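Local coordinates for protein SAHS4 (Ramazzottius varieornatus, PDB 5Z4G) that binds zinc ions and probably acts as a secreted, heat-soluble molecular shield that helps protect the tardigrade when water is scarce, at residues G33-W38 and G152-K157; E39-A44 and Q143-N148. All blocks are in the same frame, centred on the assembly; numbering follows the deposited sequence.

Contact 1: residues G33-W38 and G152-K157; sequences GTPENW and GKRWYK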
ATOM      1  N   GLY A  33       7.988  13.223  -6.003  1.00 18.40           N
ATOM      2  CA  GLY A  33       8.169  13.753  -4.661  1.00 18.52           C
ATOM      3  C   GLY A  33       7.876  12.754  -3.566  1.00 19.28           C
ATOM      4  O   GLY A  33       7.587  11.581  -3.834  1.00 20.52           O
ATOM      5  N   THR A  34       7.965  13.235  -2.334  1.00 19.06           N
ATOM      6  CA  THR A  34       7.781  12.425  -1.135  1.00 19.28           C
ATOM      7  C   THR A  34       6.357  12.572  -0.601  1.00 17.71           C
ATOM      8  O   THR A  34       5.703  13.574  -0.881  1.00 18.21           O
ATOM      9  CB  THR A  34       8.783  12.824  -0.031  1.00 22.25           C
ATOM     10  OG1 THR A  34       8.756  14.246   0.155  1.00 23.71           O
ATOM     11  CG2 THR A  34      10.190  12.384  -0.409  1.00 25.63           C
ATOM     12  N   PRO A  35       5.863  11.570   0.161  1.00 17.10           N
ATOM     13  CA  PRO A  35       4.521  11.680   0.737  1.00 17.00           C
ATOM     14  C   PRO A  35       4.356  12.930   1.600  1.00 18.06           C
ATOM     15  O   PRO A  35       5.337  13.420   2.173  1.00 19.97           O
ATOM     16  CB  PRO A  35       4.427  10.432   1.611  1.00 17.06           C
ATOM     17  CG  PRO A  35       5.279   9.444   0.894  1.00 17.00           C
ATOM     18  CD  PRO A  35       6.463  10.255   0.456  1.00 18.33           C
ATOM     19  N   GLU A  36       3.136  13.461   1.647  1.00 19.12           N
ATOM     20  CA  GLU A  36       2.780  14.515   2.597  1.00 21.36           C
ATOM     21  C   GLU A  36       3.089  14.041   4.014  1.00 21.53           C
ATOM     22  O   GLU A  36       2.769  12.901   4.375  1.00 20.74           O
ATOM     23  CB  GLU A  36       1.303  14.882   2.474  1.00 25.10           C
ATOM     24  CG  GLU A  36       1.039  16.265   1.896  1.00 35.25           C
ATOM     25  CD  GLU A  36      -0.359  16.784   2.211  1.00 40.80           C
ATOM     26  OE1 GLU A  36      -0.990  17.370   1.307  1.00 47.32           O
ATOM     27  OE2 GLU A  36      -0.834  16.608   3.356  1.00 45.26           O
ATOM     28  N   ASN A  37       3.744  14.912   4.787  1.00 22.35           N
ATOM     29  CA  ASN A  37       4.150  14.632   6.171  1.00 24.19           C
ATOM     30  C   ASN A  37       5.198  13.500   6.314  1.00 22.87           C
ATOM     31  O   ASN A  37       5.349  12.911   7.389  1.00 24.71           O
ATOM     32  CB  ASN A  37       2.908  14.375   7.050  1.00 22.77           C
ATOM     33  CG  ASN A  37       3.119  14.766   8.497  1.00 23.75           C
ATOM     34  OD1 ASN A  37       3.825  15.729   8.800  1.00 26.69           O
ATOM     35  ND2 ASN A  37       2.484  14.031   9.403  1.00 23.45           N
ATOM     36  N   TRP A  38       5.928  13.218   5.233  1.00 23.68           N
ATOM     37  CA  TRP A  38       6.935  12.152   5.210  1.00 23.43           C
ATOM     38  C   TRP A  38       7.997  12.251   6.300  1.00 26.76           C
ATOM     39  O   TRP A  38       8.308  11.240   6.936  1.00 26.35           O
ATOM     40  CB  TRP A  38       7.604  12.062   3.835  1.00 23.56           C
ATOM     41  CG  TRP A  38       8.539  10.890   3.652  1.00 24.33           C
ATOM     42  CD1 TRP A  38       9.870  10.951   3.357  1.00 25.61           C
ATOM     43  CD2 TRP A  38       8.211   9.492   3.738  1.00 24.63           C
ATOM     44  NE1 TRP A  38      10.392   9.683   3.245  1.00 26.84           N
ATOM     45  CE2 TRP A  38       9.398   8.768   3.469  1.00 25.98           C
ATOM     46  CE3 TRP A  38       7.027   8.778   4.011  1.00 25.75           C
ATOM     47  CZ2 TRP A  38       9.444   7.362   3.476  1.00 25.65           C
ATOM     48  CZ3 TRP A  38       7.071   7.374   4.018  1.00 26.38           C
ATOM     49  CH2 TRP A  38       8.275   6.685   3.745  1.00 25.80           C
ATOM     50  N   GLY A 152       0.951   9.860   7.124  1.00 15.31           N
ATOM     51  CA  GLY A 152       1.480  10.324   5.851  1.00 15.25           C
ATOM     52  C   GLY A 152       0.479  10.074   4.738  1.00 15.30           C
ATOM     53  O   GLY A 152      -0.420   9.255   4.880  1.00 15.07           O
ATOM     54  N   LYS A 153       0.616  10.795   3.632  1.00 15.55           N
ATOM     55  CA  LYS A 153      -0.287  10.619   2.493  1.00 15.68           C
ATOM     56  C   LYS A 153       0.517  10.642   1.214  1.00 15.38           C
ATOM     57  O   LYS A 153       1.326  11.538   0.994  1.00 18.80           O
ATOM     58  CB  LYS A 153      -1.374  11.705   2.457  1.00 19.24           C
ATOM     59  CG  LYS A 153      -2.227  11.817   3.713  1.00 25.30           C
ATOM     60  CD  LYS A 153      -3.095  13.063   3.711  1.00 34.29           C
ATOM     61  CE  LYS A 153      -3.858  13.198   5.023  1.00 38.56           C
ATOM     62  NZ  LYS A 153      -4.999  14.151   4.904  1.00 42.99           N
ATOM     63  N   ARG A 154       0.300   9.639   0.379  1.00 12.26           N
ATOM     64  CA  ARG A 154       0.951   9.570  -0.923  1.00 11.39           C
ATOM     65  C   ARG A 154      -0.075   9.504  -2.037  1.00 10.85           C
ATOM     66  O   ARG A 154      -1.104   8.823  -1.914  1.00 12.56           O
ATOM     67  CB  ARG A 154       1.843   8.347  -0.988  1.00 12.28           C
ATOM     68  CG  ARG A 154       2.907   8.449  -2.044  1.00 14.06           C
ATOM     69  CD  ARG A 154       3.726   7.198  -2.036  1.00 15.50           C
ATOM     70  NE  ARG A 154       4.980   7.414  -2.735  1.00 16.72           N
ATOM     71  CZ  ARG A 154       5.743   6.437  -3.203  1.00 16.45           C
ATOM     72  NH1 ARG A 154       5.351   5.173  -3.078  1.00 17.05           N
ATOM     73  NH2 ARG A 154       6.877   6.729  -3.820  1.00 17.61           N
ATOM     74  N   TRP A 155       0.212  10.205  -3.132  0.64 10.90           N
ATOM     75  CA  TRP A 155      -0.676  10.227  -4.291  0.64 10.53           C
ATOM     76  C   TRP A 155      -0.104   9.469  -5.477  0.64  9.68           C
ATOM     77  O   TRP A 155       1.109   9.462  -5.705  0.64 10.59           O
ATOM     78  CB  TRP A 155      -1.019  11.664  -4.694  0.64 13.05           C
ATOM     79  CG  TRP A 155      -1.908  12.343  -3.691  0.64 15.77           C
ATOM     80  CD1 TRP A 155      -3.271  12.421  -3.726  0.64 17.62           C
ATOM     81  CD2 TRP A 155      -1.497  13.016  -2.495  0.64 18.28           C
ATOM     82  NE1 TRP A 155      -3.737  13.109  -2.628  0.64 20.09           N
ATOM     83  CE2 TRP A 155      -2.671  13.487  -1.857  0.64 19.99           C
ATOM     84  CE3 TRP A 155      -0.249  13.275  -1.902  0.64 19.11           C
ATOM     85  CZ2 TRP A 155      -2.637  14.204  -0.653  0.64 22.59           C
ATOM     86  CZ3 TRP A 155      -0.216  13.992  -0.699  0.64 21.82           C
ATOM     87  CH2 TRP A 155      -1.406  14.444  -0.090  0.64 22.89           C
ATOM     88  N   TYR A 156      -1.009   8.831  -6.217  1.00  9.70           N
ATOM     89  CA  TYR A 156      -0.674   8.043  -7.405  1.00  9.83           C
ATOM     90  C   TYR A 156      -1.589   8.440  -8.549  1.00  9.78           C
ATOM     91  O   TYR A 156      -2.724   8.869  -8.315  1.00 11.08           O
ATOM     92  CB  TYR A 156      -0.890   6.543  -7.150  1.00 10.62           C
ATOM     93  CG  TYR A 156      -0.029   5.923  -6.070  1.00 10.68           C
ATOM     94  CD1 TYR A 156      -0.297   6.148  -4.709  1.00 10.71           C
ATOM     95  CD2 TYR A 156       1.029   5.073  -6.401  1.00 10.61           C
ATOM     96  CE1 TYR A 156       0.494   5.590  -3.728  1.00 11.97           C
ATOM     97  CE2 TYR A 156       1.835   4.509  -5.420  1.00 10.69           C
ATOM     98  CZ  TYR A 156       1.546   4.758  -4.080  1.00 11.17           C
ATOM     99  OH  TYR A 156       2.301   4.208  -3.057  1.00 13.13           O
ATOM    100  N   LYS A 157      -1.093   8.270  -9.775  0.74 10.08           N
ATOM    101  CA  LYS A 157      -1.866   8.460 -11.002  0.74 10.19           C
ATOM    102  C   LYS A 157      -2.092   7.116 -11.650  0.74  9.04           C
ATOM    103  O   LYS A 157      -1.185   6.275 -11.671  0.74 10.04           O
ATOM    104  CB  LYS A 157      -1.109   9.369 -11.986  0.74 12.89           C
ATOM    105  CG  LYS A 157      -1.021  10.838 -11.594  0.74 15.81           C
ATOM    106  CD  LYS A 157      -2.366  11.558 -11.545  0.74 20.38           C
ATOM    107  CE  LYS A 157      -2.953  11.878 -12.911  0.74 23.21           C
ATOM    108  NZ  LYS A 157      -4.177  12.720 -12.776  0.74 25.50           N
TER
HETATM  109  O   HOH W   1       5.053  10.242  -4.082  1.00 18.81           O
HETATM  110  O   HOH W   2       7.881   9.185  -2.532  1.00 24.80           O

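Contact 2: residues E39-A44 and Q143-N148; sequences EAFVKA and QTFTSN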
ATOM      1  N   GLU A  39       8.539  13.458   6.513  1.00 28.14           N
ATOM      2  CA  GLU A  39       9.585  13.673   7.517  1.00 32.08           C
ATOM      3  C   GLU A  39       9.114  13.238   8.905  1.00 31.04           C
ATOM      4  O   GLU A  39       9.806  12.471   9.576  1.00 34.37           O
ATOM      5  CB  GLU A  39      10.087  15.126   7.541  1.00 37.41           C
ATOM      6  CG  GLU A  39      11.446  15.278   8.220  1.00 44.96           C
ATOM      7  CD  GLU A  39      11.793  16.706   8.622  1.00 48.84           C
ATOM      8  OE1 GLU A  39      12.953  17.105   8.408  1.00 49.26           O
ATOM      9  OE2 GLU A  39      10.927  17.428   9.162  1.00 51.12           O
ATOM     10  N   ALA A  40       7.932  13.709   9.301  1.00 29.60           N
ATOM     11  CA  ALA A  40       7.328  13.354  10.590  1.00 29.09           C
ATOM     12  C   ALA A  40       7.020  11.855  10.712  1.00 30.31           C
ATOM     13  O   ALA A  40       7.231  11.272  11.781  1.00 31.40           O
ATOM     14  CB  ALA A  40       6.072  14.183  10.845  1.00 29.77           C
ATOM     15  N   PHE A  41       6.536  11.246   9.620  1.00 27.94           N
ATOM     16  CA  PHE A  41       6.227   9.809   9.587  1.00 25.22           C
ATOM     17  C   PHE A  41       7.472   8.942   9.730  1.00 25.62           C
ATOM     18  O   PHE A  41       7.463   7.979  10.490  1.00 26.78           O
ATOM     19  CB  PHE A  41       5.433   9.414   8.328  1.00 23.62           C
ATOM     20  CG  PHE A  41       5.034   7.955   8.293  1.00 22.68           C
ATOM     21  CD1 PHE A  41       3.875   7.520   8.939  1.00 20.66           C
ATOM     22  CD2 PHE A  41       5.823   7.009   7.628  1.00 22.80           C
ATOM     23  CE1 PHE A  41       3.506   6.175   8.922  1.00 20.72           C
ATOM     24  CE2 PHE A  41       5.462   5.664   7.606  1.00 22.61           C
ATOM     25  CZ  PHE A  41       4.302   5.243   8.256  1.00 21.01           C
ATOM     26  N   VAL A  42       8.525   9.285   8.984  1.00 26.50           N
ATOM     27  CA  VAL A  42       9.812   8.596   9.072  1.00 28.48           C
ATOM     28  C   VAL A  42      10.311   8.542  10.528  1.00 29.90           C
ATOM     29  O   VAL A  42      10.716   7.480  11.009  1.00 31.62           O
ATOM     30  CB  VAL A  42      10.847   9.231   8.099  1.00 29.25           C
ATOM     31  CG1 VAL A  42      12.282   8.896   8.480  1.00 31.87           C
ATOM     32  CG2 VAL A  42      10.570   8.781   6.673  1.00 30.02           C
ATOM     33  N   LYS A  43      10.230   9.680  11.222  1.00 30.67           N
ATOM     34  CA  LYS A  43      10.705   9.806  12.605  1.00 32.91           C
ATOM     35  C   LYS A  43       9.841   8.995  13.580  1.00 32.14           C
ATOM     36  O   LYS A  43      10.363   8.178  14.341  1.00 34.01           O
ATOM     37  CB  LYS A  43      10.775  11.285  13.025  1.00 35.61           C
ATOM     38  CG  LYS A  43      11.404  11.531  14.393  1.00 38.85           C
ATOM     39  CD  LYS A  43      11.157  12.950  14.880  1.00 44.48           C
ATOM     40  CE  LYS A  43      11.583  13.123  16.334  1.00 47.28           C
ATOM     41  NZ  LYS A  43      11.302  14.491  16.847  1.00 51.19           N
ATOM     42  N   ALA A  44       8.529   9.215  13.534  1.00 31.09           N
ATOM     43  CA  ALA A  44       7.597   8.562  14.453  1.00 30.84           C
ATOM     44  C   ALA A  44       7.432   7.057  14.224  1.00 30.95           C
ATOM     45  O   ALA A  44       7.338   6.291  15.191  1.00 31.59           O
ATOM     46  CB  ALA A  44       6.253   9.255  14.413  1.00 29.52           C
ATOM     47  N   GLN A 143      -3.185   7.338  -0.989  1.00 11.18           N
ATOM     48  CA  GLN A 143      -2.798   6.294  -0.041  1.00 10.70           C
ATOM     49  C   GLN A 143      -2.434   6.977   1.276  1.00 11.08           C
ATOM     50  O   GLN A 143      -1.465   7.722   1.348  1.00 12.37           O
ATOM     51  CB  GLN A 143      -1.616   5.496  -0.603  1.00 11.96           C
ATOM     52  CG  GLN A 143      -1.067   4.403   0.310  1.00 12.04           C
ATOM     53  CD  GLN A 143       0.285   3.871  -0.151  1.00 11.74           C
ATOM     54  OE1 GLN A 143       1.129   4.626  -0.640  1.00 13.52           O
ATOM     55  NE2 GLN A 143       0.510   2.576   0.030  1.00 13.55           N
ATOM     56  N   THR A 144      -3.238   6.745   2.299  1.00 11.82           N
ATOM     57  CA  THR A 144      -3.025   7.361   3.599  1.00 13.23           C
ATOM     58  C   THR A 144      -2.486   6.268   4.510  1.00 13.76           C
ATOM     59  O   THR A 144      -2.999   5.158   4.507  1.00 17.11           O
ATOM     60  CB  THR A 144      -4.355   7.964   4.122  1.00 18.09           C
ATOM     61  OG1 THR A 144      -4.869   8.891   3.160  1.00 21.68           O
ATOM     62  CG2 THR A 144      -4.186   8.699   5.435  1.00 22.83           C
ATOM     63  N   PHE A 145      -1.444   6.562   5.280  1.00 13.51           N
ATOM     64  CA  PHE A 145      -0.868   5.563   6.181  1.00 13.05           C
ATOM     65  C   PHE A 145      -0.573   6.168   7.541  1.00 13.09           C
ATOM     66  O   PHE A 145       0.019   7.248   7.628  1.00 15.20           O
ATOM     67  CB  PHE A 145       0.382   4.891   5.579  1.00 15.40           C
ATOM     68  CG  PHE A 145       1.298   5.827   4.846  1.00 16.53           C
ATOM     69  CD1 PHE A 145       1.110   6.081   3.481  1.00 18.16           C
ATOM     70  CD2 PHE A 145       2.374   6.431   5.500  1.00 17.45           C
ATOM     71  CE1 PHE A 145       1.964   6.932   2.797  1.00 20.49           C
ATOM     72  CE2 PHE A 145       3.221   7.286   4.816  1.00 19.74           C
ATOM     73  CZ  PHE A 145       3.016   7.536   3.467  1.00 19.83           C
ATOM     74  N   THR A 146      -0.995   5.465   8.589  1.00 11.26           N
ATOM     75  CA  THR A 146      -0.825   5.938   9.960  1.00 12.04           C
ATOM     76  C   THR A 146      -0.111   4.879  10.772  1.00 11.59           C
ATOM     77  O   THR A 146      -0.508   3.713  10.746  1.00 11.96           O
ATOM     78  CB  THR A 146      -2.184   6.282  10.602  1.00 12.75           C
ATOM     79  OG1 THR A 146      -2.867   7.229   9.769  1.00 14.97           O
ATOM     80  CG2 THR A 146      -2.013   6.869  12.028  1.00 13.53           C
ATOM     81  N   SER A 147       0.927   5.292  11.496  1.00 12.59           N
ATOM     82  CA  SER A 147       1.645   4.397  12.392  1.00 14.10           C
ATOM     83  C   SER A 147       2.224   5.194  13.542  1.00 14.95           C
ATOM     84  O   SER A 147       2.773   6.280  13.324  1.00 16.20           O
ATOM     85  CB  SER A 147       2.760   3.659  11.645  1.00 15.66           C
ATOM     86  OG  SER A 147       3.321   2.661  12.475  1.00 16.33           O
ATOM     87  N   ASN A 148       2.089   4.662  14.759  1.00 15.73           N
ATOM     88  CA  ASN A 148       2.596   5.330  15.977  1.00 17.37           C
ATOM     89  C   ASN A 148       2.079   6.766  16.079  1.00 16.47           C
ATOM     90  O   ASN A 148       2.801   7.685  16.512  1.00 18.36           O
ATOM     91  CB  ASN A 148       4.136   5.303  16.030  1.00 20.33           C
ATOM     92  CG  ASN A 148       4.704   3.916  16.295  1.00 22.44           C
ATOM     93  OD1 ASN A 148       3.995   2.991  16.697  1.00 22.43           O
ATOM     94  ND2 ASN A 148       6.005   3.773  16.075  1.00 24.01           N
TER

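Contact 1: residues G33-W38 and G152-K157
Glu-36 and Lys-153 form a single antiparallel bridge, a hydrogen-bonded pair that lays the loop after the first strand of this FABP-like barrel against its last strand, 150-159. Two backbone bonds make the bridge: Glu-36 N donates to Lys-153 O (2.7 Å), and Lys-153 N donates to Glu-36 O (3.1 Å). A weaker CA-H...O contact joins Gly-152 CA to the same Glu-36 O. Only this one bridge forms; a type II turn from Pro-35 to Trp-38 then leads the chain into helix 38-44.

Apolar contact comes next. The Pro-35 ring and the Arg-154 chain lie side by side, CG of each 3.9 Å apart; with its CG opposite the backbone N (chi1 -159°) and the chain extended to NE, Arg-154 runs alongside the proline. On the other side of the strand, the Glu-36 chain passes obliquely by the six-membered ring of Trp-155; in one of the two modelled conformers of the tryptophan, Glu-36 CB lies 3.6 Å from Trp-155 CZ3, and carboxylate and indole planes stand 51° apart.

Polar links complete the contact. Arg-154 NH1 reaches Tyr-156 OH and also Thr-61, which helps fix the guanidinium. Its other two nitrogens reach the loop through water: one water bridges Arg-154 NE to Gly-33 O, and a second lies 2.9 Å from Arg-154 NH2 and 2.7 Å from Gly-33 O.

Contact 2: residues E39-A44 and Q143-N148
Phe-41 and Phe-145 meet in a T-shaped pair that packs helix 38-44 against strand 140-147; the helix probably corresponds to part of the helical lid over one end of the barrel in FABP relatives. The axes of the helix and strand segments pass 9.3 Å apart, a gap that the two rings bridge.

Phe-41 contributes the largest share of the buried surface. Its CG stands anti to the backbone N, which lays the ring with one face against Phe-145. The edge of Phe-145 comes down on that face: its CD2 sits over the centre of the ring, 3.5 Å above the plane, and the two planes stand at 77°. Phe-145 takes the less common first torsion that sets CG between the backbone N and the carbonyl carbon (chi1 40°), and Pro-35 and Val-132 also pack on it. The rim of Phe-41 is used too, since its CE1 lies near the backbone N of Ser-147 and 3.8 Å from that residue's CB. An alanine in place of Phe-41 is likely to leave the edge of Phe-145 without its aromatic face and open a gap between helix and strand.

Ala-44, next in buried area, contributes the carbonyl of the last helical turn. The side-chain amide of Asn-148, just past the strand, meets it nearly straight: Asn-148 ND2 lies 3.0 Å from Ala-44 O, the N-H...O angle is 170°, and the oxygen lies in the amide plane.

Overall arrangement
From the N terminus, the chain leaves strand 26-30, passes through loop 33-38 and turns into helix 38-44; both first segments are therefore consecutive. After most of the barrel has been built, strand 140-147 returns to close contact 2, and the following strand, 150-159, closes contact 1. Contact 2 is thus nested within the loop closed by contact 1, an order in which the antiparallel neighbours 140-147 and 150-159 meet the helix and the loop before it, respectively. Their centres lie about 10 Å apart. Packing of Pro-35 CB on Phe-145 CZ joins them directly, as do sheet bonding between Arg-154 and Gln-143 and a probable hydrogen bond between Tyr-156 and Gln-143.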